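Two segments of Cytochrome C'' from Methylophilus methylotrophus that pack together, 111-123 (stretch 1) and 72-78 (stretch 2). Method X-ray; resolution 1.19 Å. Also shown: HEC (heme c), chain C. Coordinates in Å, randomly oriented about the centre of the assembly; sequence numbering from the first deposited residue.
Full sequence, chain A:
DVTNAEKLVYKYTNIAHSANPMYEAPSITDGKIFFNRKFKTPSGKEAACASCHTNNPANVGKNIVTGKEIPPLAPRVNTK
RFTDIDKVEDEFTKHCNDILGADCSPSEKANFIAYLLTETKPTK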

# COMPACT_ATOMS: atom_id res chain seq x y z
N ASN A 111 8.11 -0.08 1.76
CA ASN A 111 8.31 -0.04 0.34
C ASN A 111 7.06 0.45 -0.38
O ASN A 111 7.14 1.24 -1.34
CB ASN A 111 8.67 -1.43 -0.24
CG ASN A 111 10.06 -1.93 0.11
OD1 ASN A 111 10.91 -1.15 0.57
ND2 ASN A 111 10.28 -3.21 -0.12
N PHE A 112 5.89 -0.01 0.06
CA PHE A 112 4.64 0.37 -0.58
C PHE A 112 4.32 1.84 -0.36
O PHE A 112 3.93 2.52 -1.31
CB PHE A 112 3.51 -0.53 -0.08
CG PHE A 112 2.18 -0.10 -0.67
CD1 PHE A 112 1.19 0.42 0.13
CD2 PHE A 112 1.98 -0.24 -2.03
CE1 PHE A 112 -0.02 0.81 -0.42
CE2 PHE A 112 0.82 0.18 -2.61
CZ PHE A 112 -0.16 0.69 -1.79
N ILE A 113 4.47 2.35 0.86
CA ILE A 113 4.16 3.76 1.10
C ILE A 113 5.16 4.64 0.39
O ILE A 113 4.79 5.67 -0.18
CB ILE A 113 4.00 4.06 2.61
CG1 ILE A 113 2.91 3.20 3.27
CG2 ILE A 113 3.77 5.55 2.80
CD1 ILE A 113 2.81 3.32 4.78
N ALA A 114 6.42 4.25 0.32
CA ALA A 114 7.42 5.00 -0.42
C ALA A 114 7.02 5.02 -1.87
O ALA A 114 7.08 6.05 -2.53
CB ALA A 114 8.79 4.38 -0.23
N TYR A 115 6.57 3.90 -2.41
CA TYR A 115 6.07 3.88 -3.81
C TYR A 115 4.90 4.83 -3.98
O TYR A 115 4.80 5.61 -4.94
CB TYR A 115 5.74 2.41 -4.19
CG TYR A 115 4.86 2.35 -5.42
CD1 TYR A 115 5.33 2.82 -6.64
CD2 TYR A 115 3.56 1.85 -5.39
CE1 TYR A 115 4.50 2.76 -7.76
CE2 TYR A 115 2.71 1.78 -6.49
CZ TYR A 115 3.24 2.24 -7.67
OH TYR A 115 2.45 2.25 -8.78
N LEU A 116 3.93 4.83 -3.05
CA LEU A 116 2.79 5.78 -3.12
C LEU A 116 3.27 7.24 -3.20
O LEU A 116 2.59 8.04 -3.91
CB LEU A 116 1.88 5.63 -1.94
CG LEU A 116 1.03 4.37 -1.82
CD1 LEU A 116 0.13 4.47 -0.59
CD2 LEU A 116 0.18 4.11 -3.04
N LEU A 117 4.34 7.61 -2.52
CA LEU A 117 4.87 8.98 -2.54
C LEU A 117 5.33 9.36 -3.94
O LEU A 117 5.44 10.55 -4.24
CB LEU A 117 6.03 9.18 -1.56
CG LEU A 117 5.72 9.05 -0.07
CD1 LEU A 117 6.96 9.15 0.79
CD2 LEU A 117 4.67 10.06 0.34
N THR A 118 5.62 8.41 -4.80
CA THR A 118 6.16 8.70 -6.09
C THR A 118 5.10 8.76 -7.21
O THR A 118 5.43 9.18 -8.32
CB THR A 118 7.19 7.64 -6.59
OG1 THR A 118 6.55 6.37 -6.87
CG2 THR A 118 8.25 7.53 -5.55
N GLU A 119 3.89 8.34 -6.91
CA GLU A 119 2.78 8.27 -7.88
C GLU A 119 1.91 9.48 -7.68
O GLU A 119 0.94 9.62 -6.96
CB GLU A 119 2.00 6.96 -7.76
CG GLU A 119 2.84 5.77 -8.18
CD GLU A 119 2.79 5.57 -9.67
OE1 GLU A 119 2.68 6.53 -10.45
OE2 GLU A 119 2.87 4.41 -10.12
N THR A 120 2.22 10.57 -8.37
CA THR A 120 1.53 11.82 -8.06
C THR A 120 0.63 12.22 -9.23
O THR A 120 0.02 13.28 -9.18
CB THR A 120 2.53 12.96 -7.80
OG1 THR A 120 3.24 13.19 -9.01
CG2 THR A 120 3.60 12.62 -6.74
N LYS A 121 0.58 11.44 -10.31
CA LYS A 121 -0.20 11.84 -11.48
C LYS A 121 -1.15 10.72 -11.93
O LYS A 121 -0.71 9.60 -12.28
CB LYS A 121 0.72 12.22 -12.65
CG LYS A 121 1.76 13.29 -12.32
CD LYS A 121 1.17 14.66 -12.64
CE LYS A 121 2.19 15.75 -12.37
NZ LYS A 121 1.57 17.09 -12.10
N PRO A 122 -2.44 10.96 -11.95
CA PRO A 122 -3.37 9.96 -12.48
C PRO A 122 -3.09 9.67 -13.93
O PRO A 122 -2.76 10.54 -14.73
CB PRO A 122 -4.73 10.62 -12.28
CG PRO A 122 -4.48 11.61 -11.19
CD PRO A 122 -3.11 12.15 -11.42
N THR A 123 -3.16 8.49 -14.42
CA THR A 123 -3.42 7.98 -15.74
C THR A 123 -4.67 8.59 -16.37
O THR A 123 -5.75 8.66 -15.78
CB THR A 123 -3.61 6.43 -15.77
OG1 THR A 123 -2.42 5.80 -15.24
CG2 THR A 123 -3.78 5.93 -17.21
FE HEC C . -6.96 -1.91 -0.64
CHA HEC C . -8.22 0.69 1.19
CHB HEC C . -3.80 -0.88 0.09
CHC HEC C . -5.74 -4.80 -2.05
CHD HEC C . -10.14 -2.72 -1.67
NA HEC C . -6.16 -0.38 0.37
C1A HEC C . -6.84 0.62 1.09
C2A HEC C . -5.89 1.51 1.70
C3A HEC C . -4.66 1.10 1.35
C4A HEC C . -4.82 -0.10 0.56
CMA HEC C . -3.30 1.72 1.75
CAA HEC C . -6.26 2.71 2.59
CBA HEC C . -6.30 2.35 4.08
CGA HEC C . -6.68 3.51 4.93
O1A HEC C . -7.30 3.29 6.00
O2A HEC C . -6.39 4.67 4.60
NB HEC C . -5.13 -2.69 -0.90
C1B HEC C . -3.94 -2.13 -0.51
C2B HEC C . -2.86 -3.07 -0.79
C3B HEC C . -3.41 -4.17 -1.36
C4B HEC C . -4.83 -3.92 -1.46
CMB HEC C . -1.37 -2.83 -0.47
CAB HEC C . -2.72 -5.46 -1.87
CBB HEC C . -1.96 -6.17 -0.75
NC HEC C . -7.77 -3.44 -1.66
C1C HEC C . -7.09 -4.53 -2.20
C2C HEC C . -8.01 -5.33 -2.98
C3C HEC C . -9.24 -4.75 -2.89
C4C HEC C . -9.10 -3.58 -2.07
CMC HEC C . -7.54 -6.57 -3.77
CAC HEC C . -10.55 -5.11 -3.59
CBC HEC C . -11.02 -6.53 -3.28
ND HEC C . -8.78 -1.17 -0.31
C1D HEC C . -10.00 -1.66 -0.80
C2D HEC C . -11.09 -0.98 -0.17
C3D HEC C . -10.57 -0.14 0.77
C4D HEC C . -9.13 -0.16 0.60
CMD HEC C . -12.58 -1.20 -0.49
CAD HEC C . -11.37 0.63 1.85
CBD HEC C . -12.10 1.87 1.29
CGD HEC C . -11.28 3.14 1.32
O1D HEC C . -11.56 4.11 0.55
O2D HEC C . -10.33 3.23 2.14
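Stretch 2, residues 72-78: PLAPRVN

Residues 72-78 form a short irregular segment that lies along the last part of the helix that opens stretch 1 and the loop that follows it. Most of it is loop; Pro75, Arg76 and Val77 have helical phi/psi values but lack the regular hydrogen bonds of a helix. The two segments run in the same general sense, as the register shows: the CA of Ala74 is 5.1 Å from the CA of Leu116, and two residues further on the CA of Arg76 is 5.7 Å from the CA of Thr120. Stretch 2 thus advances by two residues while stretch 1 advances by four. Together the two segments bury 403 Å², and no direct hydrogen bond links them.

Pro72 itself makes no contact with stretch 1. Its carbonyl O accepts a hydrogen bond from ND2 of Asn78 at 3.0 Å, so the two ends of the segment are tied together by a side chain.

Contact begins at Leu73, whose CA-to-CB bond points toward the helix. Its CB packs against CD2 of Leu116 at 4.0 Å, and its carbonyl O is 3.9 Å from CD1 of the same leucine. Its CD1 meets CZ of Phe112 at 4.1 Å, at the edge of the aromatic ring and near its plane. The heme methyl CMB lies over one face of that ring, 3.9 Å from CE1 of Phe112, while CD2 of Leu73 approaches heme atom C2A at 3.6 Å. Leu73 and Phe112 therefore touch both each other and the cofactor, joining the packing of the two segments to the heme pocket.

Ala74 makes the closest approach of the whole interface. The CB of Ala74 is 3.2 Å from the O of Glu119 and 4.0 Å from the O of Leu116, so the small methyl group sits against backbone as the chain leaves the helix. The O of Ala74 accepts hydrogen bonds from the N of Val77 at 3.1 Å and from the N of Asn78 at 2.9 Å, which turn the segment tightly.

The ring of Pro75, with C-gamma endo pucker, extends the apolar contact: its CD lies 4.1 Å from CB of Leu116, and its CG 4.3 Å from CD2 of Leu117. At Arg76 a water bridges the backbones, accepting from the N of Arg76 at 3.0 Å and donating to the O of Leu116 at 2.8 Å. The side chain starts toward stretch 1, bringing its CG within 4.1 Å of CB of Thr120, but its end leads away, leaving an aliphatic contact.

Val77 points toward the loop beyond the helix. Its CG2 is 3.6 Å from the carbonyl O of Thr120 and 4.3 Å from that of Glu119, and its CG1 reaches CG of Pro122 at 4.4 Å. Asn78, out of reach of stretch 1, ends the segment.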

# COMPACT_ATOMS: atom_id res chain seq x y z
N PRO A 72 -8.54 7.36 -4.58
CA PRO A 72 -7.13 7.03 -4.80
C PRO A 72 -6.37 6.79 -3.50
O PRO A 72 -6.72 7.34 -2.43
CB PRO A 72 -6.61 8.29 -5.50
CG PRO A 72 -7.83 8.90 -6.17
CD PRO A 72 -8.93 8.64 -5.18
N LEU A 73 -5.30 5.99 -3.59
CA LEU A 73 -4.39 5.75 -2.49
C LEU A 73 -3.23 6.75 -2.36
O LEU A 73 -2.74 6.98 -1.26
CB LEU A 73 -3.79 4.36 -2.62
CG LEU A 73 -4.79 3.18 -2.57
CD1 LEU A 73 -4.04 1.85 -2.54
CD2 LEU A 73 -5.75 3.31 -1.38
N ALA A 74 -2.81 7.37 -3.49
CA ALA A 74 -1.65 8.25 -3.45
C ALA A 74 -1.94 9.53 -2.70
O ALA A 74 -2.88 10.25 -3.06
CB ALA A 74 -1.22 8.56 -4.87
N PRO A 75 -1.22 9.84 -1.62
CA PRO A 75 -1.59 10.99 -0.76
C PRO A 75 -1.35 12.36 -1.36
O PRO A 75 -1.96 13.32 -0.89
CB PRO A 75 -0.78 10.77 0.52
CG PRO A 75 0.39 9.98 0.06
CD PRO A 75 -0.14 9.05 -1.03
N ARG A 76 -0.56 12.47 -2.42
CA ARG A 76 -0.48 13.78 -3.11
C ARG A 76 -1.76 14.07 -3.88
O ARG A 76 -2.12 15.22 -4.08
CB ARG A 76 0.79 13.83 -3.97
CG ARG A 76 0.95 15.16 -4.71
CD ARG A 76 1.08 16.36 -3.84
NE ARG A 76 2.23 16.47 -2.96
CZ ARG A 76 2.25 17.15 -1.80
NH1 ARG A 76 3.34 17.20 -1.05
NH2 ARG A 76 1.20 17.82 -1.32
N VAL A 77 -2.46 13.02 -4.32
CA VAL A 77 -3.69 13.16 -5.08
C VAL A 77 -4.89 13.18 -4.17
O VAL A 77 -5.75 14.06 -4.32
CB VAL A 77 -3.80 12.01 -6.08
CG1 VAL A 77 -5.11 12.03 -6.85
CG2 VAL A 77 -2.58 12.17 -6.99
N ASN A 78 -4.95 12.26 -3.23
CA ASN A 78 -6.01 12.24 -2.23
C ASN A 78 -5.39 12.55 -0.88
O ASN A 78 -4.89 11.65 -0.21
CB ASN A 78 -6.67 10.84 -2.23
CG ASN A 78 -7.75 10.71 -1.18
OD1 ASN A 78 -8.11 11.67 -0.47
ND2 ASN A 78 -8.29 9.52 -1.06
O HOH W 1 1.49 10.61 -3.48